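Local coordinates for ribosomal RNA small subunit methyltransferase E (Neisseria gonorrhoeae, PDB 5VM8), which probably methylates N3 of a uridine in 16S ribosomal RNA, with S-adenosylmethionine as methyl donor, through a trefoil-knotted SPOUT domain, at residues A[94-99]-A[200-205]; A[179-184]-A[212-217]; A[105-110]-A[233-238]; A[196-199]-A[204-207]. All coordinates share one frame; numbering follows the deposited sequence.

Contact 1 of 4, residues A[94-99]-A[200-205]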
loop_
_atom_site.group_PDB
_atom_site.type_symbol
_atom_site.label_atom_id
_atom_site.label_comp_id
_atom_site.label_asym_id
_atom_site.label_seq_id
_atom_site.Cartn_x
_atom_site.Cartn_y
_atom_site.Cartn_z
ATOM N N GLY A 94 9.100 -11.875 6.606
ATOM C CA GLY A 94 9.528 -11.938 5.222
ATOM C C GLY A 94 8.544 -11.858 4.076
ATOM O O GLY A 94 7.900 -10.828 3.872
ATOM N N ASP A 95 8.468 -12.963 3.321
ATOM C CA ASP A 95 7.641 -13.049 2.118
ATOM C C ASP A 95 6.187 -12.780 2.418
ATOM O O ASP A 95 5.489 -12.157 1.612
ATOM C CB ASP A 95 7.776 -14.424 1.458
ATOM C CG ASP A 95 8.872 -14.466 0.446
ATOM O OD1 ASP A 95 9.621 -13.470 0.377
ATOM O OD2 ASP A 95 8.984 -15.479 -0.288
ATOM N N ARG A 96 5.702 -13.237 3.567
ATOM C CA ARG A 96 4.284 -13.054 3.827
ATOM C C ARG A 96 3.941 -11.570 3.937
ATOM O O ARG A 96 2.947 -11.108 3.371
ATOM C CB ARG A 96 3.912 -13.797 5.101
ATOM C CG ARG A 96 2.456 -13.691 5.442
ATOM C CD ARG A 96 2.186 -14.575 6.632
ATOM N NE ARG A 96 0.781 -14.582 6.980
ATOM C CZ ARG A 96 0.058 -15.689 7.056
ATOM N NH1 ARG A 96 0.631 -16.859 6.808
ATOM N NH2 ARG A 96 -1.220 -15.626 7.395
ATOM N N MET A 97 4.801 -10.806 4.600
ATOM C CA MET A 97 4.618 -9.372 4.716
ATOM C C MET A 97 4.859 -8.661 3.387
ATOM O O MET A 97 4.091 -7.775 2.994
ATOM C CB MET A 97 5.593 -8.859 5.773
ATOM C CG MET A 97 5.338 -7.463 6.265
ATOM S SD MET A 97 3.782 -7.392 7.103
ATOM C CE MET A 97 3.644 -5.636 7.325
ATOM N N ASP A 98 5.968 -9.000 2.717
ATOM C CA ASP A 98 6.355 -8.332 1.475
ATOM C C ASP A 98 5.299 -8.519 0.387
ATOM O O ASP A 98 4.943 -7.566 -0.311
ATOM C CB ASP A 98 7.723 -8.859 1.017
ATOM C CG ASP A 98 8.876 -8.533 2.008
ATOM O OD1 ASP A 98 8.678 -7.812 3.013
ATOM O OD2 ASP A 98 9.994 -9.053 1.797
ATOM N N PHE A 99 4.816 -9.759 0.200
ATOM C CA PHE A 99 3.751 -10.018 -0.765
ATOM C C PHE A 99 2.468 -9.302 -0.370
ATOM O O PHE A 99 1.771 -8.744 -1.225
ATOM C CB PHE A 99 3.501 -11.519 -0.911
ATOM C CG PHE A 99 4.578 -12.231 -1.673
ATOM C CD1 PHE A 99 5.337 -11.554 -2.605
ATOM C CD2 PHE A 99 4.836 -13.574 -1.451
ATOM C CE1 PHE A 99 6.342 -12.211 -3.314
ATOM C CE2 PHE A 99 5.836 -14.235 -2.145
ATOM C CZ PHE A 99 6.592 -13.552 -3.077
ATOM N N GLY A 200 -4.468 -10.478 10.707
ATOM C CA GLY A 200 -3.521 -11.000 11.655
ATOM C C GLY A 200 -2.248 -11.563 11.059
ATOM O O GLY A 200 -2.059 -11.619 9.840
ATOM N N PRO A 201 -1.331 -11.941 11.933
ATOM C CA PRO A 201 -0.058 -12.514 11.487
ATOM C C PRO A 201 -0.205 -13.997 11.229
ATOM O O PRO A 201 -1.329 -14.506 11.267
ATOM C CB PRO A 201 0.898 -12.230 12.666
ATOM C CG PRO A 201 -0.031 -12.257 13.901
ATOM C CD PRO A 201 -1.395 -11.759 13.406
ATOM N N GLU A 202 0.922 -14.674 10.963
ATOM C CA GLU A 202 0.937 -16.124 10.807
ATOM C C GLU A 202 0.166 -16.805 11.931
ATOM O O GLU A 202 -0.767 -17.579 11.684
ATOM C CB GLU A 202 2.386 -16.653 10.810
ATOM C CG GLU A 202 3.380 -15.968 9.898
ATOM C CD GLU A 202 4.085 -14.751 10.498
ATOM O OE1 GLU A 202 5.081 -14.310 9.885
ATOM O OE2 GLU A 202 3.668 -14.229 11.559
ATOM N N GLY A 203 0.530 -16.497 13.183
ATOM C CA GLY A 203 -0.055 -17.138 14.350
ATOM C C GLY A 203 -1.509 -16.793 14.608
ATOM O O GLY A 203 -2.148 -17.456 15.433
ATOM N N GLY A 204 -2.034 -15.744 13.962
ATOM C CA GLY A 204 -3.436 -15.414 14.095
ATOM C C GLY A 204 -3.745 -14.485 15.254
ATOM O O GLY A 204 -2.869 -13.939 15.932
ATOM N N TRP A 205 -5.044 -14.278 15.453
ATOM C CA TRP A 205 -5.538 -13.464 16.559
ATOM C C TRP A 205 -5.651 -14.258 17.860
ATOM O O TRP A 205 -6.010 -15.438 17.852
ATOM C CB TRP A 205 -6.920 -12.897 16.227
ATOM C CG TRP A 205 -6.988 -12.054 14.992
ATOM C CD1 TRP A 205 -7.806 -12.237 13.908
ATOM C CD2 TRP A 205 -6.224 -10.875 14.728
ATOM N NE1 TRP A 205 -7.599 -11.234 12.997
ATOM C CE2 TRP A 205 -6.630 -10.388 13.474
ATOM C CE3 TRP A 205 -5.232 -10.181 15.439
ATOM C CZ2 TRP A 205 -6.096 -9.225 12.916
ATOM C CZ3 TRP A 205 -4.682 -9.041 14.874
ATOM C CH2 TRP A 205 -5.103 -8.584 13.615
#
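The guanidinium of Arg96 lays one face over the backbone at Glu202, whose CA stands 3.9 Å above the centre of the plane. The segment 200-205 is the glycine-rich loop Gly-Pro-Glu-Gly-Gly that follows strand 195-199 in the SPOUT methyltransferase domain, a loop that in this family belongs to the knotted cofactor-binding region; Arg96 reaches it from the first turn of helix 94-106. With CG anti to the backbone N (chi1 -179°) and the chain extended as far as NE, Arg96 spans the gap between helix and loop. Its aliphatic part does the closest touching: CD of Arg96 lies 3.7 Å from CG of Glu202, and the two side chains run past each other in opposite directions. Despite their opposite charges, Arg96 and Glu202 form no salt bridge; NE of Arg96 and OE1 of Glu202 are 5.2 Å apart, and the planes of the two groups are turned by 45°. Each polar end is held elsewhere: OE1 of Glu202 takes the backbone N of Ser93, which ties the loop to the residue just before the helix, and NH2 of Arg96 bonds to the carbonyl O of Arg229 in another part of the chain. The loop itself folds into a type I beta turn from Pro201 to Gly204, closed by the bond from Gly204 N to Pro201 O at 3.0 Å.

Contact 2 of 4, residues A[179-184]-A[212-217]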
loop_
_atom_site.group_PDB
_atom_site.type_symbol
_atom_site.label_atom_id
_atom_site.label_comp_id
_atom_site.label_asym_id
_atom_site.label_seq_id
_atom_site.Cartn_x
_atom_site.Cartn_y
_atom_site.Cartn_z
ATOM N N ILE A 179 -12.923 -16.017 11.806
ATOM C CA ILE A 179 -14.008 -16.955 11.606
ATOM C C ILE A 179 -15.013 -16.877 12.733
ATOM O O ILE A 179 -16.058 -17.529 12.672
ATOM C CB ILE A 179 -13.442 -18.382 11.489
ATOM C CG1 ILE A 179 -14.353 -19.265 10.625
ATOM C CG2 ILE A 179 -13.236 -18.985 12.889
ATOM C CD1 ILE A 179 -13.622 -20.436 9.979
ATOM N N ASN A 180 -14.743 -16.073 13.753
ATOM C CA ASN A 180 -15.535 -16.049 14.976
ATOM C C ASN A 180 -16.472 -14.850 14.968
ATOM O O ASN A 180 -16.032 -13.716 14.745
ATOM C CB ASN A 180 -14.609 -16.033 16.188
ATOM C CG ASN A 180 -13.742 -17.284 16.261
ATOM O OD1 ASN A 180 -14.245 -18.409 16.241
ATOM N ND2 ASN A 180 -12.425 -17.090 16.320
ATOM N N ARG A 181 -17.755 -15.108 15.231
ATOM C CA ARG A 181 -18.805 -14.089 15.218
ATOM C C ARG A 181 -18.824 -13.353 13.879
ATOM O O ARG A 181 -18.844 -12.122 13.819
ATOM C CB ARG A 181 -18.620 -13.122 16.386
ATOM C CG ARG A 181 -18.828 -13.775 17.748
ATOM C CD ARG A 181 -18.937 -12.748 18.861
ATOM N NE ARG A 181 -17.612 -12.305 19.287
ATOM C CZ ARG A 181 -17.365 -11.701 20.445
ATOM N NH1 ARG A 181 -16.129 -11.329 20.763
ATOM N NH2 ARG A 181 -18.362 -11.475 21.282
ATOM N N ALA A 182 -18.853 -14.133 12.794
ATOM C CA ALA A 182 -18.641 -13.640 11.443
ATOM C C ALA A 182 -19.878 -13.706 10.554
ATOM O O ALA A 182 -20.818 -14.467 10.789
ATOM C CB ALA A 182 -17.530 -14.435 10.760
ATOM N N CYS A 183 -19.813 -12.911 9.489
ATOM C CA CYS A 183 -20.708 -12.915 8.336
ATOM C C CYS A 183 -19.844 -12.860 7.074
ATOM O O CYS A 183 -18.626 -12.664 7.134
ATOM C CB CYS A 183 -21.696 -11.736 8.364
ATOM S SG CYS A 183 -20.971 -10.070 8.007
ATOM N N LYS A 184 -20.457 -13.070 5.918
ATOM C CA LYS A 184 -19.631 -12.935 4.738
ATOM C C LYS A 184 -19.404 -11.457 4.470
ATOM O O LYS A 184 -20.178 -10.594 4.892
ATOM C CB LYS A 184 -20.283 -13.592 3.523
ATOM C CG LYS A 184 -20.581 -15.069 3.706
ATOM C CD LYS A 184 -21.425 -15.613 2.564
ATOM C CE LYS A 184 -20.552 -16.115 1.447
ATOM N NZ LYS A 184 -19.421 -16.840 2.052
ATOM N N GLN A 212 -11.487 -7.456 21.771
ATOM C CA GLN A 212 -11.222 -6.025 21.710
ATOM C C GLN A 212 -11.745 -5.435 20.409
ATOM O O GLN A 212 -12.388 -4.381 20.417
ATOM C CB GLN A 212 -9.725 -5.760 21.893
ATOM C CG GLN A 212 -9.298 -5.778 23.376
ATOM C CD GLN A 212 -7.829 -6.154 23.604
ATOM O OE1 GLN A 212 -6.969 -5.909 22.760
ATOM N NE2 GLN A 212 -7.544 -6.746 24.768
ATOM N N ALA A 213 -11.526 -6.140 19.292
ATOM C CA ALA A 213 -12.020 -5.694 17.997
ATOM C C ALA A 213 -13.540 -5.667 17.981
ATOM O O ALA A 213 -14.143 -4.675 17.557
ATOM C CB ALA A 213 -11.464 -6.592 16.885
ATOM N N PHE A 214 -14.175 -6.710 18.513
ATOM C CA PHE A 214 -15.633 -6.726 18.604
ATOM C C PHE A 214 -16.142 -5.527 19.418
ATOM O O PHE A 214 -17.108 -4.855 19.032
ATOM C CB PHE A 214 -16.074 -8.065 19.217
ATOM C CG PHE A 214 -17.575 -8.234 19.362
ATOM C CD1 PHE A 214 -18.280 -7.594 20.367
ATOM C CD2 PHE A 214 -18.275 -9.071 18.496
ATOM C CE1 PHE A 214 -19.647 -7.760 20.483
ATOM C CE2 PHE A 214 -19.637 -9.245 18.618
ATOM C CZ PHE A 214 -20.323 -8.589 19.612
ATOM N N GLU A 215 -15.513 -5.256 20.564
ATOM C CA GLU A 215 -15.895 -4.094 21.371
ATOM C C GLU A 215 -15.566 -2.767 20.680
ATOM O O GLU A 215 -16.257 -1.769 20.901
ATOM C CB GLU A 215 -15.222 -4.180 22.744
ATOM C CG GLU A 215 -15.772 -5.295 23.614
ATOM C CD GLU A 215 -14.885 -5.570 24.799
ATOM O OE1 GLU A 215 -13.840 -4.891 24.915
ATOM O OE2 GLU A 215 -15.234 -6.445 25.622
ATOM N N ALA A 216 -14.506 -2.712 19.876
ATOM C CA ALA A 216 -14.224 -1.497 19.109
ATOM C C ALA A 216 -15.162 -1.315 17.911
ATOM O O ALA A 216 -14.954 -0.399 17.113
ATOM C CB ALA A 216 -12.777 -1.492 18.611
ATOM N N GLY A 217 -16.162 -2.174 17.754
ATOM C CA GLY A 217 -17.109 -2.045 16.669
ATOM C C GLY A 217 -16.720 -2.727 15.375
ATOM O O GLY A 217 -17.329 -2.441 14.344
#
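Arg181 and Phe214 meet as two flat groups laid one on the other: the guanidinium lies on the phenyl ring with the planes only 13° apart and the centres 3.8 Å from each other. This is a stacked cation-pi pair, with CZ of Arg181 27° off the ring normal. NH2 of Arg181 sits over the middle of the ring, 3.6 Å above its plane, while NE of Arg181 comes to 3.4 Å from CD2 of Phe214. The overlap runs past the ring on one side, where NH1 of Arg181 lies 3.6 Å from CB of Phe214, and past the guanidinium on the other, where CD of Arg181 packs 3.6 Å from CE2 of Phe214. A bend at chi3 (-82°) turns the end of the arginine so that it presents a face to the ring, although the two side chains as a whole cross at about a right angle. NH1 also makes a weak hydrogen bond to OE1 of Gln211, one helical position before Gln212, and this may help to fix the rotation of the guanidinium. The pair lies at the surface of the SPOUT domain, joining the loop before strand 182-184 to the last turns of helix 207-215. That helix ends in a Schellman motif at Gly217 and leads into strand 219-222, the neighbour of 182-184 at the edge of the parallel sheet.

Contact 3 of 4, residues A[105-110]-A[233-238]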
loop_
_atom_site.group_PDB
_atom_site.type_symbol
_atom_site.label_atom_id
_atom_site.label_comp_id
_atom_site.label_asym_id
_atom_site.label_seq_id
_atom_site.Cartn_x
_atom_site.Cartn_y
_atom_site.Cartn_z
ATOM N N VAL A 105 -0.989 -3.090 -2.787
ATOM C CA VAL A 105 -0.795 -1.856 -3.551
ATOM C C VAL A 105 -1.264 -2.036 -4.991
ATOM O O VAL A 105 -1.936 -1.164 -5.547
ATOM C CB VAL A 105 0.681 -1.408 -3.493
ATOM C CG1 VAL A 105 0.927 -0.257 -4.463
ATOM C CG2 VAL A 105 1.064 -0.994 -2.048
ATOM N N GLU A 106 -0.907 -3.155 -5.628
ATOM C CA GLU A 106 -1.418 -3.416 -6.970
ATOM C C GLU A 106 -2.936 -3.438 -6.972
ATOM O O GLU A 106 -3.559 -3.001 -7.946
ATOM C CB GLU A 106 -0.904 -4.744 -7.532
ATOM C CG GLU A 106 0.603 -4.832 -7.756
ATOM C CD GLU A 106 1.051 -6.270 -8.058
ATOM O OE1 GLU A 106 0.332 -6.988 -8.792
ATOM O OE2 GLU A 106 2.052 -6.724 -7.494
ATOM N N LEU A 107 -3.552 -3.938 -5.893
ATOM C CA LEU A 107 -5.004 -4.024 -5.809
ATOM C C LEU A 107 -5.643 -2.732 -5.315
ATOM O O LEU A 107 -6.859 -2.700 -5.116
ATOM C CB LEU A 107 -5.410 -5.184 -4.912
ATOM C CG LEU A 107 -4.920 -6.528 -5.444
ATOM C CD1 LEU A 107 -4.989 -7.600 -4.382
ATOM C CD2 LEU A 107 -5.748 -6.955 -6.665
ATOM N N GLY A 108 -4.861 -1.679 -5.095
ATOM C CA GLY A 108 -5.400 -0.352 -4.913
ATOM C C GLY A 108 -5.622 0.101 -3.487
ATOM O O GLY A 108 -6.342 1.087 -3.280
ATOM N N VAL A 109 -5.032 -0.575 -2.504
ATOM C CA VAL A 109 -5.213 -0.175 -1.112
ATOM C C VAL A 109 -4.734 1.264 -0.942
ATOM O O VAL A 109 -3.777 1.696 -1.601
ATOM C CB VAL A 109 -4.473 -1.169 -0.194
ATOM C CG1 VAL A 109 -2.962 -0.880 -0.133
ATOM C CG2 VAL A 109 -5.084 -1.214 1.166
ATOM N N THR A 110 -5.436 2.039 -0.108
ATOM C CA THR A 110 -5.119 3.465 -0.007
ATOM C C THR A 110 -4.175 3.790 1.139
ATOM O O THR A 110 -3.488 4.810 1.079
ATOM C CB THR A 110 -6.378 4.337 0.130
ATOM O OG1 THR A 110 -6.689 4.520 1.516
ATOM C CG2 THR A 110 -7.542 3.717 -0.568
ATOM N N ALA A 233 -5.558 -14.457 1.881
ATOM C CA ALA A 233 -6.841 -14.021 2.442
ATOM C C ALA A 233 -7.021 -12.501 2.418
ATOM O O ALA A 233 -8.059 -12.040 1.917
ATOM C CB ALA A 233 -7.007 -14.585 3.855
ATOM N N PRO A 234 -6.090 -11.676 2.908
ATOM C CA PRO A 234 -6.277 -10.220 2.746
ATOM C C PRO A 234 -6.245 -9.752 1.298
ATOM O O PRO A 234 -6.973 -8.820 0.933
ATOM C CB PRO A 234 -5.101 -9.621 3.536
ATOM C CG PRO A 234 -4.070 -10.729 3.652
ATOM C CD PRO A 234 -4.914 -11.986 3.750
ATOM N N LEU A 235 -5.404 -10.358 0.460
ATOM C CA LEU A 235 -5.391 -10.005 -0.953
ATOM C C LEU A 235 -6.727 -10.343 -1.607
ATOM O O LEU A 235 -7.308 -9.518 -2.325
ATOM C CB LEU A 235 -4.232 -10.710 -1.660
ATOM C CG LEU A 235 -2.918 -10.446 -0.937
ATOM C CD1 LEU A 235 -1.775 -11.215 -1.584
ATOM C CD2 LEU A 235 -2.651 -8.952 -0.905
ATOM N N ALA A 236 -7.222 -11.563 -1.382
ATOM C CA ALA A 236 -8.498 -11.942 -1.977
ATOM C C ALA A 236 -9.606 -11.009 -1.514
ATOM O O ALA A 236 -10.484 -10.647 -2.302
ATOM C CB ALA A 236 -8.829 -13.399 -1.651
ATOM N N ALA A 237 -9.538 -10.557 -0.248
ATOM C CA ALA A 237 -10.580 -9.711 0.325
ATOM C C ALA A 237 -10.594 -8.336 -0.319
ATOM O O ALA A 237 -11.666 -7.814 -0.667
ATOM C CB ALA A 237 -10.391 -9.605 1.841
ATOM N N ILE A 238 -9.412 -7.738 -0.499
ATOM C CA ILE A 238 -9.319 -6.423 -1.136
ATOM C C ILE A 238 -9.840 -6.478 -2.573
ATOM O O ILE A 238 -10.577 -5.584 -3.010
ATOM C CB ILE A 238 -7.868 -5.908 -1.066
ATOM C CG1 ILE A 238 -7.466 -5.708 0.403
ATOM C CG2 ILE A 238 -7.689 -4.632 -1.874
ATOM C CD1 ILE A 238 -5.970 -5.416 0.664
#
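Apolar packing between Leu107 and Ile238 joins the turn just past the end of helix 94-106 to helix 232-244 in the alpha/beta fold of the SPOUT domain. CB of Leu107 rests 3.8 Å from CG2 of Ile238, the branch that stands anti to the backbone N, while CG1 and CD1 of Ile238 turn toward Val109; there the contact is looser, 4.3 Å between CG2 of Val109 and CD1 of Ile238. Leu107 also touches Leu235, one turn before Ile238 on helix 232-244: its CD1 lies 4.2 Å from CB of Leu235 and meets the backbone carbonyl of the same residue, with CD1 of Leu107 3.6 Å from O of Leu235. Ile238 and its helix lie against Phe197 of strand 195-199. Polar bonds brace the surroundings of these side chains. The carbonyl O of Leu107 accepts a hydrogen bond from NE2 of Gln242, one turn further along helix 232-244, and the carbonyls of Val105 and Val109 both take NH1 of Arg149. Backbone bonding shapes the turn that brings Leu107 and Val109 to the same helix: Gly108, with positive phi, completes a Schellman motif after the helix, its N bonded to O of Val105 at 3.0 Å.

Contact 4 of 4, residues A[196-199]-A[204-207]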
loop_
_atom_site.group_PDB
_atom_site.type_symbol
_atom_site.label_atom_id
_atom_site.label_comp_id
_atom_site.label_asym_id
_atom_site.label_seq_id
_atom_site.Cartn_x
_atom_site.Cartn_y
_atom_site.Cartn_z
ATOM N N VAL A 196 -11.877 0.078 6.882
ATOM C CA VAL A 196 -10.703 -0.241 7.674
ATOM C C VAL A 196 -10.733 -1.743 7.850
ATOM O O VAL A 196 -11.725 -2.308 8.330
ATOM C CB VAL A 196 -10.687 0.496 9.023
ATOM C CG1 VAL A 196 -9.547 -0.004 9.877
ATOM C CG2 VAL A 196 -10.531 1.978 8.778
ATOM N N PHE A 197 -9.646 -2.385 7.463
ATOM C CA PHE A 197 -9.612 -3.820 7.325
ATOM C C PHE A 197 -8.420 -4.346 8.107
ATOM O O PHE A 197 -7.293 -3.916 7.856
ATOM C CB PHE A 197 -9.516 -4.076 5.809
ATOM C CG PHE A 197 -9.206 -5.460 5.417
ATOM C CD1 PHE A 197 -9.951 -6.512 5.897
ATOM C CD2 PHE A 197 -8.231 -5.699 4.470
ATOM C CE1 PHE A 197 -9.700 -7.802 5.489
ATOM C CE2 PHE A 197 -7.963 -6.983 4.061
ATOM C CZ PHE A 197 -8.721 -8.042 4.572
ATOM N N MET A 198 -8.659 -5.302 9.012
ATOM C CA MET A 198 -7.646 -5.754 9.965
ATOM C C MET A 198 -7.267 -7.204 9.707
ATOM O O MET A 198 -8.138 -8.077 9.622
ATOM C CB MET A 198 -8.097 -5.647 11.398
ATOM C CG MET A 198 -8.253 -4.267 11.912
ATOM S SD MET A 198 -7.882 -4.417 13.659
ATOM C CE MET A 198 -6.284 -5.201 13.399
ATOM N N VAL A 199 -5.968 -7.461 9.597
ATOM C CA VAL A 199 -5.486 -8.797 9.289
ATOM C C VAL A 199 -4.425 -9.212 10.300
ATOM O O VAL A 199 -3.556 -8.413 10.665
ATOM C CB VAL A 199 -4.938 -8.874 7.846
ATOM C CG1 VAL A 199 -4.510 -10.277 7.529
ATOM C CG2 VAL A 199 -6.019 -8.411 6.875
ATOM N N GLY A 204 -2.034 -15.744 13.962
ATOM C CA GLY A 204 -3.436 -15.414 14.095
ATOM C C GLY A 204 -3.745 -14.485 15.254
ATOM O O GLY A 204 -2.869 -13.939 15.932
ATOM N N TRP A 205 -5.044 -14.278 15.453
ATOM C CA TRP A 205 -5.538 -13.464 16.559
ATOM C C TRP A 205 -5.651 -14.258 17.860
ATOM O O TRP A 205 -6.010 -15.438 17.852
ATOM C CB TRP A 205 -6.920 -12.897 16.227
ATOM C CG TRP A 205 -6.988 -12.054 14.992
ATOM C CD1 TRP A 205 -7.806 -12.237 13.908
ATOM C CD2 TRP A 205 -6.224 -10.875 14.728
ATOM N NE1 TRP A 205 -7.599 -11.234 12.997
ATOM C CE2 TRP A 205 -6.630 -10.388 13.474
ATOM C CE3 TRP A 205 -5.232 -10.181 15.439
ATOM C CZ2 TRP A 205 -6.096 -9.225 12.916
ATOM C CZ3 TRP A 205 -4.682 -9.041 14.874
ATOM C CH2 TRP A 205 -5.103 -8.584 13.615
ATOM N N THR A 206 -5.388 -13.591 18.992
ATOM C CA THR A 206 -5.778 -14.200 20.269
ATOM C C THR A 206 -7.259 -13.949 20.552
ATOM O O THR A 206 -7.879 -13.022 20.018
ATOM C CB THR A 206 -4.950 -13.691 21.481
ATOM O OG1 THR A 206 -5.248 -12.312 21.754
ATOM C CG2 THR A 206 -3.451 -13.911 21.334
ATOM N N GLU A 207 -7.807 -14.784 21.438
ATOM C CA GLU A 207 -9.210 -14.683 21.831
ATOM C C GLU A 207 -9.538 -13.293 22.362
ATOM O O GLU A 207 -10.571 -12.711 22.007
ATOM C CB GLU A 207 -9.501 -15.758 22.885
ATOM C CG GLU A 207 -10.954 -15.968 23.287
ATOM C CD GLU A 207 -11.083 -16.784 24.582
ATOM O OE1 GLU A 207 -10.046 -17.055 25.224
ATOM O OE2 GLU A 207 -12.216 -17.150 24.964
#
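The C-terminal end of strand 195-199, a central strand of the parallel sheet, packs here against a tryptophan near the end of the loop that follows it, just ahead of helix 207-215. The indole of Trp205 folds back toward the strand and carries the contact. Its benzo ring is met by the terminal methyl of Met198, CE lying 3.6 Å from CH2 of Trp205. The bend at chi3 (54°) curls that methyl back to the indole, and the two side chains cross at about a right angle. The ring also abuts the backbone of Met198 and Val199, with C of Met198 and N of Val199 lying in the plane of the indole at its edge. The indole N-H reaches the neighbouring strand: NE1 of Trp205 bonds to the carbonyl O of Met177, the last residue of strand 173-177, and the indole meets the ring of Tyr161. After the tryptophan, Thr206 takes the N-cap position of helix 207-215. A strand, a glycine-rich loop and a capped helix in succession form the beta-loop-alpha unit found in the knotted half of SPOUT methyltransferases.

Overall arrangement
All four contacts belong to the SPOUT domain and lie in or around its parallel sheet. Contacts 1 and 3 share helix 94-106, used near its start and just past its end, with centres about 14 Å apart. Contacts 1 and 4 meet on the loop after strand 195-199, sharing Gly204 and Trp205. Contact 4 touches contact 3 directly, Phe197 and Val199 packing on helix 232-244, whereas contact 2 lies at the sheet's outer edge, its centre about 9 Å from that of contact 4 and about 20 Å from that of contact 3. Along the chain, contact 3 encloses contact 2, which encloses contact 4, while contact 1 crosses both 2 and 3, an interleaving consistent with the knotted fold.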